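PDB 3E39: putative Nitroreductase from Desulfovibrio desulfuricans subsp. desulfuricans str. G20, which binds flavin mononucleotide and probably acts as an FMN-dependent oxidoreductase of the nitroreductase type. Local coordinates for residues Q14-I18 with N157-R162; A37-P42 with A103-M108; A78-I82 with A147-G152. Numbering follows the deposited sequence.

Contact 1: residues Q14-I18 with N157-R162; sequences QRRSI and NGSSSR. With FMN (flavin mononucleotide), chain E.
This is a phosphate-binding contact between two extended loops at the fold's edge, where the chain leaving helix 7-14 meets the loop after strand 143-152. Their end-to-end directions differ by 124°, and the nearest CA atoms are those of Arg16 and Gly158, 5.4 Å apart. A CB at Gly158 would collide with Ser17 O and Arg16 CB. Ile18 CD1 closes to 3.1 Å of Gly158 N, and Arg16 CD packs 3.6 Å from Gly158 C. Three arginines converge on the FMN phosphate, a basic site consistent with FMN binding in the nitroreductase family. Arg15 (chi1 t) gives NH1 to O1P at 2.8 Å and NH2 to O3P at 3.0 Å; Arg16, chi1 and chi2 both m, gives NE to O2P at 2.9 Å and NH2 to O3P at 2.8 Å; Arg162 NH2 reaches O3P, also at 2.8 Å. O3P thus accepts from all three, offsetting the repulsion between Arg15 NH2 and Arg162 NH2, 3.3 Å apart. Ser17 adds N to O2P at 2.9 Å and OG to O1P at 2.7 Å. Arg162 NH1 donates to Ser161 O at 3.0 Å, while its NH2 and NE hydrogen-bond Trp40 O and Ala41 O of the second subunit.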
ATOM      1  N   GLN A  14       8.509  -2.375 -11.930  1.00 10.75           N
ATOM      2  CA  GLN A  14       7.962  -2.827 -13.205  0.50 12.31           C
ATOM      3  C   GLN A  14       6.458  -3.112 -13.209  1.00 12.73           C
ATOM      4  O   GLN A  14       5.852  -3.231 -14.261  1.00 12.75           O
ATOM      5  CB  GLN A  14       8.767  -4.028 -13.666  0.50 12.43           C
ATOM      6  CG  GLN A  14      10.206  -3.644 -14.029  0.50 12.84           C
ATOM      7  CD  GLN A  14      11.153  -4.809 -14.053  0.50 14.69           C
ATOM      8  OE1 GLN A  14      10.749  -5.956 -13.882  0.50 16.42           O
ATOM      9  NE2 GLN A  14      12.445  -4.517 -14.240  0.50 14.27           N
ATOM     10  N   ARG A  15       5.853  -3.210 -12.035  1.00 11.58           N
ATOM     11  CA  ARG A  15       4.409  -3.356 -11.959  1.00 10.23           C
ATOM     12  C   ARG A  15       3.752  -2.187 -12.685  1.00 10.52           C
ATOM     13  O   ARG A  15       4.024  -1.020 -12.374  1.00 10.12           O
ATOM     14  CB  ARG A  15       3.950  -3.285 -10.517  1.00  9.43           C
ATOM     15  CG  ARG A  15       2.419  -3.278 -10.326  1.00  9.54           C
ATOM     16  CD  ARG A  15       1.978  -2.369  -9.121  1.00  8.93           C
ATOM     17  NE  ARG A  15       2.533  -1.018  -9.277  1.00  8.39           N
ATOM     18  CZ  ARG A  15       1.988  -0.040  -9.997  1.00  7.90           C
ATOM     19  NH1 ARG A  15       0.855  -0.244 -10.672  1.00 10.07           N
ATOM     20  NH2 ARG A  15       2.611   1.119 -10.096  1.00  8.27           N
ATOM     21  N   ARG A  16       2.842  -2.494 -13.607  1.00 12.39           N
ATOM     22  CA  ARG A  16       2.120  -1.469 -14.328  1.00 10.99           C
ATOM     23  C   ARG A  16       0.612  -1.714 -14.251  1.00 10.53           C
ATOM     24  O   ARG A  16       0.145  -2.853 -14.070  1.00 12.07           O
ATOM     25  CB  ARG A  16       2.493  -1.480 -15.826  1.00 14.39           C
ATOM     26  CG  ARG A  16       3.912  -1.072 -16.216  1.00 15.40           C
ATOM     27  CD  ARG A  16       4.116   0.422 -16.378  1.00 16.37           C
ATOM     28  NE  ARG A  16       4.011   1.154 -15.117  1.00 12.33           N
ATOM     29  CZ  ARG A  16       4.966   1.173 -14.190  1.00 10.89           C
ATOM     30  NH1 ARG A  16       6.062   0.471 -14.348  1.00 10.13           N
ATOM     31  NH2 ARG A  16       4.784   1.866 -13.060  1.00 13.82           N
ATOM     32  N   SER A  17      -0.143  -0.636 -14.405  1.00 11.18           N
ATOM     33  CA  SER A  17      -1.582  -0.766 -14.559  1.00 11.80           C
ATOM     34  C   SER A  17      -1.803  -1.326 -15.977  1.00 11.39           C
ATOM     35  O   SER A  17      -1.460  -0.687 -16.974  1.00 13.18           O
ATOM     36  CB  SER A  17      -2.301   0.568 -14.419  1.00 11.03           C
ATOM     37  OG  SER A  17      -2.282   1.029 -13.086  1.00 12.39           O
ATOM     38  N   ILE A  18      -2.359  -2.529 -16.026  1.00 11.35           N
ATOM     39  CA  ILE A  18      -2.669  -3.225 -17.268  0.50 11.52           C
ATOM     40  C   ILE A  18      -4.189  -3.243 -17.354  1.00 12.24           C
ATOM     41  O   ILE A  18      -4.850  -3.694 -16.419  1.00 14.67           O
ATOM     42  CB  ILE A  18      -2.058  -4.644 -17.293  0.50 12.72           C
ATOM     43  CG1 ILE A  18      -0.533  -4.543 -17.204  0.50 13.03           C
ATOM     44  CG2 ILE A  18      -2.446  -5.400 -18.562  0.50 12.01           C
ATOM     45  CD1 ILE A  18       0.068  -3.612 -18.245  0.50 10.31           C
ATOM     46  N   ASN A 157       1.484  -4.105 -22.597  1.00 26.89           N
ATOM     47  CA  ASN A 157       2.450  -3.714 -21.593  1.00 27.52           C
ATOM     48  C   ASN A 157       1.899  -2.359 -21.238  1.00 26.43           C
ATOM     49  O   ASN A 157       1.280  -1.688 -22.083  1.00 30.07           O
ATOM     50  CB  ASN A 157       3.844  -3.511 -22.187  1.00 28.36           C
ATOM     51  CG  ASN A 157       4.435  -4.781 -22.769  1.00 35.53           C
ATOM     52  OD1 ASN A 157       4.688  -5.751 -22.049  1.00 47.31           O
ATOM     53  ND2 ASN A 157       4.691  -4.770 -24.077  1.00 42.28           N
ATOM     54  N   GLY A 158       2.071  -1.948 -20.003  1.00 21.64           N
ATOM     55  CA  GLY A 158       1.618  -0.635 -19.621  1.00 22.33           C
ATOM     56  C   GLY A 158       2.782   0.312 -19.773  1.00 20.80           C
ATOM     57  O   GLY A 158       3.865  -0.080 -20.211  1.00 23.94           O
ATOM     58  N   SER A 159       2.545   1.562 -19.422  1.00 19.49           N
ATOM     59  CA  SER A 159       3.606   2.560 -19.404  1.00 21.23           C
ATOM     60  C   SER A 159       3.168   3.662 -18.451  1.00 18.40           C
ATOM     61  O   SER A 159       1.974   3.956 -18.332  1.00 20.02           O
ATOM     62  CB  SER A 159       3.871   3.146 -20.800  1.00 22.91           C
ATOM     63  OG  SER A 159       2.882   4.114 -21.140  1.00 29.72           O
ATOM     64  N   SER A 160       4.133   4.261 -17.760  1.00 17.17           N
ATOM     65  CA  SER A 160       3.855   5.364 -16.843  1.00 16.11           C
ATOM     66  C   SER A 160       5.152   6.125 -16.596  1.00 17.91           C
ATOM     67  O   SER A 160       6.211   5.766 -17.141  1.00 19.52           O
ATOM     68  CB  SER A 160       3.270   4.837 -15.522  1.00 13.03           C
ATOM     69  OG  SER A 160       2.843   5.877 -14.677  1.00 13.56           O
ATOM     70  N   SER A 161       5.058   7.144 -15.756  1.00 17.27           N
ATOM     71  CA  SER A 161       6.204   7.975 -15.414  1.00 17.03           C
ATOM     72  C   SER A 161       6.115   8.341 -13.951  1.00 15.28           C
ATOM     73  O   SER A 161       5.060   8.258 -13.336  1.00 11.74           O
ATOM     74  CB  SER A 161       6.206   9.245 -16.266  1.00 15.27           C
ATOM     75  OG  SER A 161       5.151  10.159 -15.940  1.00 20.67           O
ATOM     76  N   ARG A 162       7.254   8.651 -13.361  1.00 13.54           N
ATOM     77  CA  ARG A 162       7.257   9.199 -12.003  1.00 11.25           C
ATOM     78  C   ARG A 162       8.192  10.390 -11.973  1.00 13.44           C
ATOM     79  O   ARG A 162       9.162  10.458 -12.756  1.00 12.57           O
ATOM     80  CB  ARG A 162       7.715   8.176 -10.966  1.00 14.06           C
ATOM     81  CG  ARG A 162       6.763   7.020 -10.718  1.00 11.57           C
ATOM     82  CD  ARG A 162       5.402   7.418 -10.101  1.00 11.04           C
ATOM     83  NE  ARG A 162       4.703   6.155  -9.796  1.00  9.09           N
ATOM     84  CZ  ARG A 162       4.041   5.423 -10.686  1.00 14.53           C
ATOM     85  NH1 ARG A 162       3.887   5.851 -11.932  1.00 11.77           N
ATOM     86  NH2 ARG A 162       3.486   4.270 -10.319  1.00 12.12           N
TER
HETATM   87  N1  FMN E 200      -6.760   3.542 -13.501  1.00  9.68           N
HETATM   88  C2  FMN E 200      -7.885   3.540 -14.300  1.00 12.92           C
HETATM   89  O2  FMN E 200      -7.821   3.257 -15.485  1.00 13.73           O
HETATM   90  N3  FMN E 200      -9.121   3.823 -13.761  1.00 11.94           N
HETATM   91  C4  FMN E 200      -9.301   4.140 -12.435  1.00 10.96           C
HETATM   92  O4  FMN E 200     -10.453   4.176 -11.969  1.00  9.60           O
HETATM   93  C4A FMN E 200      -8.171   4.161 -11.609  1.00 11.43           C
HETATM   94  N5  FMN E 200      -8.328   4.467 -10.279  1.00 11.18           N
HETATM   95  C5A FMN E 200      -7.220   4.470  -9.426  1.00 11.22           C
HETATM   96  C6  FMN E 200      -7.399   4.811  -8.081  1.00 10.98           C
HETATM   97  C7  FMN E 200      -6.309   4.810  -7.204  1.00 10.45           C
HETATM   98  C7M FMN E 200      -6.478   5.347  -5.807  1.00  8.61           C
HETATM   99  C8  FMN E 200      -5.030   4.491  -7.702  1.00  7.94           C
HETATM  100  C8M FMN E 200      -3.841   4.455  -6.771  1.00  8.63           C
HETATM  101  C9  FMN E 200      -4.859   4.182  -9.053  1.00  9.50           C
HETATM  102  C9A FMN E 200      -5.959   4.166  -9.938  1.00 10.14           C
HETATM  103  N10 FMN E 200      -5.803   3.852 -11.316  1.00 10.26           N
HETATM  104  C10 FMN E 200      -6.912   3.848 -12.150  1.00 10.44           C
HETATM  105  C1' FMN E 200      -4.477   3.550 -11.904  1.00 11.16           C
HETATM  106  C2' FMN E 200      -3.620   4.807 -12.082  1.00 12.77           C
HETATM  107  O2' FMN E 200      -4.071   5.557 -13.196  1.00 11.94           O
HETATM  108  C3' FMN E 200      -2.171   4.393 -12.281  1.00 12.58           C
HETATM  109  O3' FMN E 200      -1.741   3.696 -11.134  1.00 10.62           O
HETATM  110  C4' FMN E 200      -1.238   5.584 -12.491  1.00 11.92           C
HETATM  111  O4' FMN E 200      -1.592   6.248 -13.683  1.00 10.29           O
HETATM  112  C5' FMN E 200       0.206   5.157 -12.595  1.00  7.61           C
HETATM  113  O5' FMN E 200       0.353   4.081 -13.505  1.00 10.70           O
HETATM  114  P   FMN E 200       1.022   2.667 -13.164  1.00 11.23           P
HETATM  115  O1P FMN E 200       0.060   1.942 -12.235  1.00 11.73           O
HETATM  116  O2P FMN E 200       1.250   1.933 -14.474  1.00  9.74           O
HETATM  117  O3P FMN E 200       2.311   2.986 -12.455  1.00 12.03           O

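Contact 2: residues A37-P42 with A103-M108; sequences AGIWAP and AAVQNM. With FMN (flavin mononucleotide), chain G.
At the subunit interface, with Pro42 lining the FMN pocket, the C-terminal part of helix 28-39 packs on the middle of the long helix 94-114, a close helix-helix contact of the nitroreductase fold built on small residues. Gly38 and Ala104 bring their CA atoms to 4.5 Å; a CB on Gly38 would clash with Met108 SE (selenomethionine), whose CG lies 3.6 Å from Gly38 CA. Ala41 and Pro42 are extended (psi 151° and 161°). Ala41 CB thereby settles on segment 103-108 of helix 94-114, 3.5 Å from Ala104 CA and 4.2 Å from Ala103 CB. Pro42 runs on to the cofactor, its CB 3.1 Å from FMN O3', while Ser17, Arg15 and Arg16 of the second subunit bind that same FMN. Asn107 (chi1 m) is the polar link: OD1 pairs with Gln106 of the second subunit, and ND2 donates to Ala37 O at 3.0 Å. A water 2.7 Å from Trp40 O also accepts from Asn107 ND2, at 3.2 Å.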
ATOM      1  N   ALA A  37      -2.044 -12.508  -0.507  1.00  8.19           N
ATOM      2  CA  ALA A  37      -1.146 -11.329  -0.480  1.00  8.48           C
ATOM      3  C   ALA A  37      -1.892 -10.160   0.173  1.00  8.64           C
ATOM      4  O   ALA A  37      -1.362  -9.436   1.017  1.00  8.47           O
ATOM      5  CB  ALA A  37      -0.700 -10.951  -1.893  1.00  7.39           C
ATOM      6  N   GLY A  38      -3.146  -9.979  -0.225  1.00  7.13           N
ATOM      7  CA  GLY A  38      -3.976  -8.932   0.339  1.00  7.81           C
ATOM      8  C   GLY A  38      -4.181  -8.996   1.851  1.00  9.76           C
ATOM      9  O   GLY A  38      -3.996  -7.974   2.524  1.00  8.91           O
ATOM     10  N   ILE A  39      -4.525 -10.173   2.397  1.00  8.06           N
ATOM     11  CA  ILE A  39      -4.801 -10.291   3.825  1.00  8.01           C
ATOM     12  C   ILE A  39      -3.537 -10.139   4.671  1.00  5.15           C
ATOM     13  O   ILE A  39      -3.619  -9.779   5.861  1.00  8.26           O
ATOM     14  CB  ILE A  39      -5.557 -11.580   4.195  1.00  9.05           C
ATOM     15  CG1 ILE A  39      -4.684 -12.809   4.068  1.00  8.35           C
ATOM     16  CG2 ILE A  39      -6.857 -11.736   3.358  1.00 10.20           C
ATOM     17  CD1 ILE A  39      -5.385 -14.068   4.674  1.00 10.38           C
ATOM     18  N   TRP A  40      -2.371 -10.374   4.066  1.00  5.84           N
ATOM     19  CA  TRP A  40      -1.074 -10.242   4.748  1.00  7.43           C
ATOM     20  C   TRP A  40      -0.480  -8.821   4.725  1.00  7.15           C
ATOM     21  O   TRP A  40       0.582  -8.578   5.304  1.00  7.93           O
ATOM     22  CB  TRP A  40      -0.080 -11.333   4.330  1.00  8.65           C
ATOM     23  CG  TRP A  40      -0.393 -12.603   5.083  1.00  8.31           C
ATOM     24  CD1 TRP A  40      -1.211 -13.615   4.674  1.00 10.18           C
ATOM     25  CD2 TRP A  40      -0.017 -12.917   6.431  1.00  5.05           C
ATOM     26  NE1 TRP A  40      -1.313 -14.559   5.652  1.00  8.68           N
ATOM     27  CE2 TRP A  40      -0.595 -14.155   6.747  1.00  6.56           C
ATOM     28  CE3 TRP A  40       0.783 -12.292   7.379  1.00  9.62           C
ATOM     29  CZ2 TRP A  40      -0.413 -14.763   7.977  1.00  9.56           C
ATOM     30  CZ3 TRP A  40       0.957 -12.871   8.590  1.00  8.11           C
ATOM     31  CH2 TRP A  40       0.360 -14.112   8.894  1.00 10.94           C
ATOM     32  N   ALA A  41      -1.168  -7.885   4.086  1.00  4.77           N
ATOM     33  CA  ALA A  41      -0.802  -6.481   4.244  1.00  3.98           C
ATOM     34  C   ALA A  41      -0.994  -6.129   5.725  1.00  8.97           C
ATOM     35  O   ALA A  41      -1.833  -6.728   6.419  1.00  9.14           O
ATOM     36  CB  ALA A  41      -1.694  -5.584   3.372  1.00  7.25           C
ATOM     37  N   PRO A  42      -0.225  -5.166   6.232  1.00  5.53           N
ATOM     38  CA  PRO A  42      -0.379  -4.748   7.634  1.00  7.34           C
ATOM     39  C   PRO A  42      -1.636  -3.886   7.870  1.00  8.35           C
ATOM     40  O   PRO A  42      -2.225  -3.341   6.941  1.00  7.99           O
ATOM     41  CB  PRO A  42       0.884  -3.920   7.870  1.00  7.39           C
ATOM     42  CG  PRO A  42       1.171  -3.326   6.508  1.00  6.62           C
ATOM     43  CD  PRO A  42       0.851  -4.426   5.547  1.00  4.84           C
ATOM     44  N   ALA A 103      -2.493  -0.522   1.209  1.00  8.18           N
ATOM     45  CA  ALA A 103      -1.386  -1.493   1.349  1.00  9.15           C
ATOM     46  C   ALA A 103      -1.843  -2.878   0.891  1.00  7.73           C
ATOM     47  O   ALA A 103      -1.078  -3.618   0.242  1.00  7.60           O
ATOM     48  CB  ALA A 103      -0.864  -1.517   2.766  1.00  9.53           C
ATOM     49  N   ALA A 104      -3.093  -3.237   1.202  1.00  8.95           N
ATOM     50  CA  ALA A 104      -3.674  -4.503   0.746  1.00  5.91           C
ATOM     51  C   ALA A 104      -3.800  -4.529  -0.779  1.00  7.29           C
ATOM     52  O   ALA A 104      -3.415  -5.498  -1.419  1.00  7.12           O
ATOM     53  CB  ALA A 104      -5.042  -4.724   1.379  1.00  6.61           C
ATOM     54  N   VAL A 105      -4.333  -3.454  -1.364  1.00  5.89           N
ATOM     55  CA  VAL A 105      -4.455  -3.362  -2.831  1.00  6.13           C
ATOM     56  C   VAL A 105      -3.043  -3.483  -3.464  1.00  6.11           C
ATOM     57  O   VAL A 105      -2.845  -4.239  -4.386  1.00  7.10           O
ATOM     58  CB  VAL A 105      -5.217  -2.108  -3.307  1.00  6.10           C
ATOM     59  CG1 VAL A 105      -5.168  -1.972  -4.830  1.00  6.30           C
ATOM     60  CG2 VAL A 105      -6.697  -2.053  -2.821  1.00  4.31           C
ATOM     61  N   GLN A 106      -2.055  -2.746  -2.949  1.00  6.70           N
ATOM     62  CA  GLN A 106      -0.722  -2.782  -3.490  1.00  6.36           C
ATOM     63  C   GLN A 106      -0.119  -4.185  -3.461  1.00  6.72           C
ATOM     64  O   GLN A 106       0.453  -4.608  -4.447  1.00  7.38           O
ATOM     65  CB  GLN A 106       0.204  -1.786  -2.760  1.00  8.44           C
ATOM     66  CG  GLN A 106       1.594  -1.661  -3.396  1.00  8.73           C
ATOM     67  CD  GLN A 106       1.599  -1.126  -4.847  1.00  6.13           C
ATOM     68  OE1 GLN A 106       0.611  -0.571  -5.350  1.00  8.29           O
ATOM     69  NE2 GLN A 106       2.761  -1.231  -5.493  1.00  8.61           N
ATOM     70  N   ASN A 107      -0.280  -4.909  -2.346  1.00  7.65           N
ATOM     71  CA  ASN A 107       0.178  -6.289  -2.266  1.00  7.88           C
ATOM     72  C   ASN A 107      -0.460  -7.152  -3.347  1.00  8.64           C
ATOM     73  O   ASN A 107       0.208  -7.969  -3.955  1.00  7.96           O
ATOM     74  CB  ASN A 107      -0.163  -6.914  -0.913  1.00  6.47           C
ATOM     75  CG  ASN A 107       0.885  -6.688   0.139  1.00  8.70           C
ATOM     76  OD1 ASN A 107       1.928  -6.052  -0.103  1.00  9.00           O
ATOM     77  ND2 ASN A 107       0.624  -7.232   1.324  1.00  7.94           N
HETATM   78  N   MSE A 108      -1.756  -6.967  -3.561  1.00  6.92           N
HETATM   79  CA  MSE A 108      -2.478  -7.720  -4.574  0.67  7.08           C
HETATM   80  C   MSE A 108      -2.011  -7.403  -5.996  1.00  9.42           C
HETATM   81  O   MSE A 108      -1.886  -8.301  -6.817  1.00  8.64           O
HETATM   82  CB  MSE A 108      -3.984  -7.563  -4.385  0.67  7.00           C
HETATM   83  CG  MSE A 108      -4.447  -8.295  -3.128  0.67  5.51           C
HETATM   84 SE   MSE A 108      -6.325  -8.457  -2.934  0.50  5.51          SE
HETATM   85  CE  MSE A 108      -6.652  -6.520  -2.492  0.67 10.16           C
TER
HETATM   86  N1  FMN G 200       3.172  -0.741  15.019  1.00 10.51           N
HETATM   87  C2  FMN G 200       3.680  -0.090  16.118  1.00 11.64           C
HETATM   88  O2  FMN G 200       4.465  -0.686  16.815  1.00 11.59           O
HETATM   89  N3  FMN G 200       3.351   1.213  16.421  1.00 10.32           N
HETATM   90  C4  FMN G 200       2.498   1.939  15.636  1.00 11.89           C
HETATM   91  O4  FMN G 200       2.474   3.164  15.758  1.00 11.52           O
HETATM   92  C4A FMN G 200       1.958   1.312  14.530  1.00  8.19           C
HETATM   93  N5  FMN G 200       1.101   1.999  13.720  1.00  7.53           N
HETATM   94  C5A FMN G 200       0.595   1.383  12.596  1.00  6.07           C
HETATM   95  C6  FMN G 200      -0.286   2.101  11.813  1.00  8.45           C
HETATM   96  C7  FMN G 200      -0.814   1.523  10.659  1.00  8.49           C
HETATM   97  C7M FMN G 200      -1.817   2.269   9.820  1.00  4.42           C
HETATM   98  C8  FMN G 200      -0.483   0.221  10.292  1.00 10.76           C
HETATM   99  C8M FMN G 200      -0.861  -0.327   8.925  1.00  9.13           C
HETATM  100  C9  FMN G 200       0.373  -0.502  11.098  1.00  7.13           C
HETATM  101  C9A FMN G 200       0.917   0.062  12.270  1.00  7.95           C
HETATM  102  N10 FMN G 200       1.811  -0.639  13.102  1.00  7.90           N
HETATM  103  C10 FMN G 200       2.312  -0.022  14.207  1.00  8.64           C
HETATM  104  C1' FMN G 200       2.262  -2.038  12.797  1.00  8.44           C
HETATM  105  C2' FMN G 200       1.128  -3.032  13.072  1.00  8.96           C
HETATM  106  O2' FMN G 200       0.959  -3.199  14.463  1.00  8.44           O
HETATM  107  C3' FMN G 200       1.406  -4.338  12.337  1.00  5.35           C
HETATM  108  O3' FMN G 200       1.402  -4.167  10.955  1.00  7.38           O
HETATM  109  C4' FMN G 200       0.403  -5.442  12.703  1.00  8.16           C
HETATM  110  O4' FMN G 200       0.503  -5.740  14.089  1.00  9.42           O
HETATM  111  C5' FMN G 200       0.687  -6.724  11.943  1.00  7.98           C
HETATM  112  O5' FMN G 200       2.031  -7.150  12.142  1.00  8.83           O
HETATM  113  P   FMN G 200       2.992  -7.384  10.897  1.00  8.67           P
HETATM  114  O1P FMN G 200       4.219  -8.110  11.396  1.00  7.37           O
HETATM  115  O2P FMN G 200       3.297  -6.010  10.326  1.00  7.51           O
HETATM  116  O3P FMN G 200       2.295  -8.220   9.864  1.00 10.85           O
HETATM  117  O   HOH W   1       2.642  -7.895   3.682  1.00  9.39           O

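Contact 3: residues A78-I82 with A147-G152; sequences AKVII and AAIAAG
A classic beta bulge opens this strand pair: Lys79 and Val80 both face Ala151, and their N atoms share Ala151 O, at 2.9 Å from Lys79 N and 3.2 Å from Val80 N. The bulge falls where the chain, just out of helix 72-77, enters its strand; Lys79 keeps psi near -29° while Val80 is fully extended. From there the register is regular and antiparallel, with strand axes 4.6 Å apart at 158°. Val80 with Ala151 is a hydrogen-bonded pair, completed by Ala151 N to Val80 O at 2.8 Å. Ile81 and Ala150 form the non-hydrogen-bonded pair, CA atoms 4.5 Å apart. Ile82 with Ile149 is hydrogen-bonded again, Ile82 N to Ile149 O at 2.8 Å and Ile149 N to Ile82 O at 2.9 Å. Val80, Ile82, Ile149 and Ala151 share one face, where helices 28-39 and 94-114 pack; Ile81 and Ala150 point to the other, with Ala78 CB 3.9 Å from Ala150 CB. These are the two central strands of this chain's antiparallel sheet, in the alpha+beta nitroreductase fold.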
ATOM      1  N   ALA A  78     -11.923  -7.665 -18.196  1.00 13.67           N
ATOM      2  CA  ALA A  78     -11.208  -8.391 -17.149  1.00 13.18           C
ATOM      3  C   ALA A  78     -11.735  -9.808 -17.003  1.00 12.53           C
ATOM      4  O   ALA A  78     -12.883 -10.082 -17.350  1.00 13.64           O
ATOM      5  CB  ALA A  78     -11.347  -7.652 -15.825  1.00 15.71           C
ATOM      6  N   LYS A  79     -10.888 -10.715 -16.541  1.00 13.01           N
ATOM      7  CA  LYS A  79     -11.322 -12.093 -16.278  1.00 14.75           C
ATOM      8  C   LYS A  79     -11.745 -12.266 -14.841  1.00 16.56           C
ATOM      9  O   LYS A  79     -12.603 -13.114 -14.534  1.00 15.61           O
ATOM     10  CB  LYS A  79     -10.238 -13.117 -16.646  1.00 17.19           C
ATOM     11  CG  LYS A  79      -9.794 -13.017 -18.103  1.00 26.52           C
ATOM     12  CD  LYS A  79     -10.965 -12.936 -19.091  1.00 30.77           C
ATOM     13  CE  LYS A  79     -10.525 -12.349 -20.403  1.00 29.93           C
ATOM     14  NZ  LYS A  79     -11.659 -12.025 -21.312  1.00 35.68           N
ATOM     15  N   VAL A  80     -11.143 -11.473 -13.954  1.00 14.60           N
ATOM     16  CA  VAL A  80     -11.564 -11.472 -12.558  1.00 14.06           C
ATOM     17  C   VAL A  80     -11.450 -10.043 -12.012  1.00 12.65           C
ATOM     18  O   VAL A  80     -10.561  -9.285 -12.394  1.00 11.94           O
ATOM     19  CB  VAL A  80     -10.739 -12.469 -11.694  1.00 16.83           C
ATOM     20  CG1 VAL A  80      -9.266 -12.087 -11.661  1.00 16.67           C
ATOM     21  CG2 VAL A  80     -11.334 -12.594 -10.252  1.00 16.22           C
ATOM     22  N   ILE A  81     -12.396  -9.686 -11.151  1.00 11.65           N
ATOM     23  CA  ILE A  81     -12.412  -8.418 -10.443  1.00 10.17           C
ATOM     24  C   ILE A  81     -12.471  -8.747  -8.935  1.00 10.59           C
ATOM     25  O   ILE A  81     -13.274  -9.600  -8.507  1.00 13.04           O
ATOM     26  CB  ILE A  81     -13.610  -7.551 -10.865  1.00 10.13           C
ATOM     27  CG1 ILE A  81     -13.431  -7.130 -12.341  1.00 13.92           C
ATOM     28  CG2 ILE A  81     -13.705  -6.283 -10.007  1.00  5.96           C
ATOM     29  CD1 ILE A  81     -14.632  -6.505 -12.979  1.00 17.18           C
ATOM     30  N   ILE A  82     -11.594  -8.130  -8.148  1.00  9.56           N
ATOM     31  CA  ILE A  82     -11.615  -8.289  -6.704  1.00  7.44           C
ATOM     32  C   ILE A  82     -12.070  -6.940  -6.112  1.00  7.23           C
ATOM     33  O   ILE A  82     -11.412  -5.904  -6.280  1.00  5.73           O
ATOM     34  CB  ILE A  82     -10.240  -8.736  -6.105  1.00  7.73           C
ATOM     35  CG1 ILE A  82      -9.832 -10.127  -6.616  1.00  9.26           C
ATOM     36  CG2 ILE A  82     -10.292  -8.765  -4.528  1.00 11.42           C
ATOM     37  CD1 ILE A  82      -8.390 -10.514  -6.258  1.00  9.82           C
ATOM     38  N   ALA A 147     -11.868  -0.059  -3.325  1.00  6.45           N
ATOM     39  CA  ALA A 147     -11.267  -0.212  -4.655  1.00  6.89           C
ATOM     40  C   ALA A 147     -11.770  -1.452  -5.337  1.00  8.77           C
ATOM     41  O   ALA A 147     -12.284  -2.342  -4.671  1.00  7.85           O
ATOM     42  CB  ALA A 147      -9.729  -0.363  -4.491  1.00  8.63           C
ATOM     43  N   ALA A 148     -11.608  -1.516  -6.661  1.00  7.84           N
ATOM     44  CA  ALA A 148     -11.837  -2.748  -7.418  1.00  9.43           C
ATOM     45  C   ALA A 148     -10.532  -3.014  -8.156  1.00 10.10           C
ATOM     46  O   ALA A 148      -9.958  -2.099  -8.684  1.00 13.32           O
ATOM     47  CB  ALA A 148     -12.976  -2.597  -8.435  1.00  8.27           C
ATOM     48  N   ILE A 149     -10.066  -4.253  -8.187  1.00  9.53           N
ATOM     49  CA  ILE A 149      -8.880  -4.607  -8.946  1.00  9.11           C
ATOM     50  C   ILE A 149      -9.379  -5.479 -10.075  1.00  9.53           C
ATOM     51  O   ILE A 149      -9.995  -6.532  -9.818  1.00  8.93           O
ATOM     52  CB  ILE A 149      -7.853  -5.433  -8.167  1.00 10.05           C
ATOM     53  CG1 ILE A 149      -7.444  -4.720  -6.896  1.00  9.62           C
ATOM     54  CG2 ILE A 149      -6.595  -5.670  -9.031  1.00 12.40           C
ATOM     55  CD1 ILE A 149      -6.393  -5.451  -6.134  1.00 14.66           C
ATOM     56  N   ALA A 150      -9.156  -5.015 -11.302  1.00  9.55           N
ATOM     57  CA  ALA A 150      -9.503  -5.762 -12.507  1.00  8.27           C
ATOM     58  C   ALA A 150      -8.244  -6.483 -12.928  1.00  7.39           C
ATOM     59  O   ALA A 150      -7.172  -5.875 -12.897  1.00  8.08           O
ATOM     60  CB  ALA A 150      -9.965  -4.800 -13.637  1.00 10.06           C
ATOM     61  N   ALA A 151      -8.359  -7.745 -13.329  1.00  9.12           N
ATOM     62  CA  ALA A 151      -7.195  -8.547 -13.674  1.00  9.26           C
ATOM     63  C   ALA A 151      -7.424  -9.561 -14.798  1.00  9.02           C
ATOM     64  O   ALA A 151      -8.542  -9.960 -15.088  1.00  9.77           O
ATOM     65  CB  ALA A 151      -6.649  -9.284 -12.406  1.00  9.24           C
ATOM     66  N   GLY A 152      -6.320 -10.000 -15.383  1.00 11.51           N
ATOM     67  CA  GLY A 152      -6.331 -11.024 -16.436  1.00 11.11           C
ATOM     68  C   GLY A 152      -4.923 -11.243 -16.954  1.00 11.46           C
ATOM     69  O   GLY A 152      -3.967 -10.612 -16.481  1.00 12.49           O
TER

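How the contacts relate
Contacts 2 and 3 are both buried and share a boundary: from helix 94-114, Val105 and Met108 lie on the sheet, Met108 CB 3.7 Å from Ile149 CD1 and Val105 CG2 3.9 Å from Ala147 CB. Contact 3 relies on backbone hydrogen bonds, contact 2 on small apolar residues and one asparagine. Contact 1 is only partly buried and differs in chemistry, its like charges brought together by phosphate. It meets contact 2 through Arg15 NE and Gln106 NE2, 3.8 Å apart, but stays about 5 Å from contact 3 at nearest atoms. Contacts 1 and 2 both touch the second subunit, whereas no other protein chain touches contact 3.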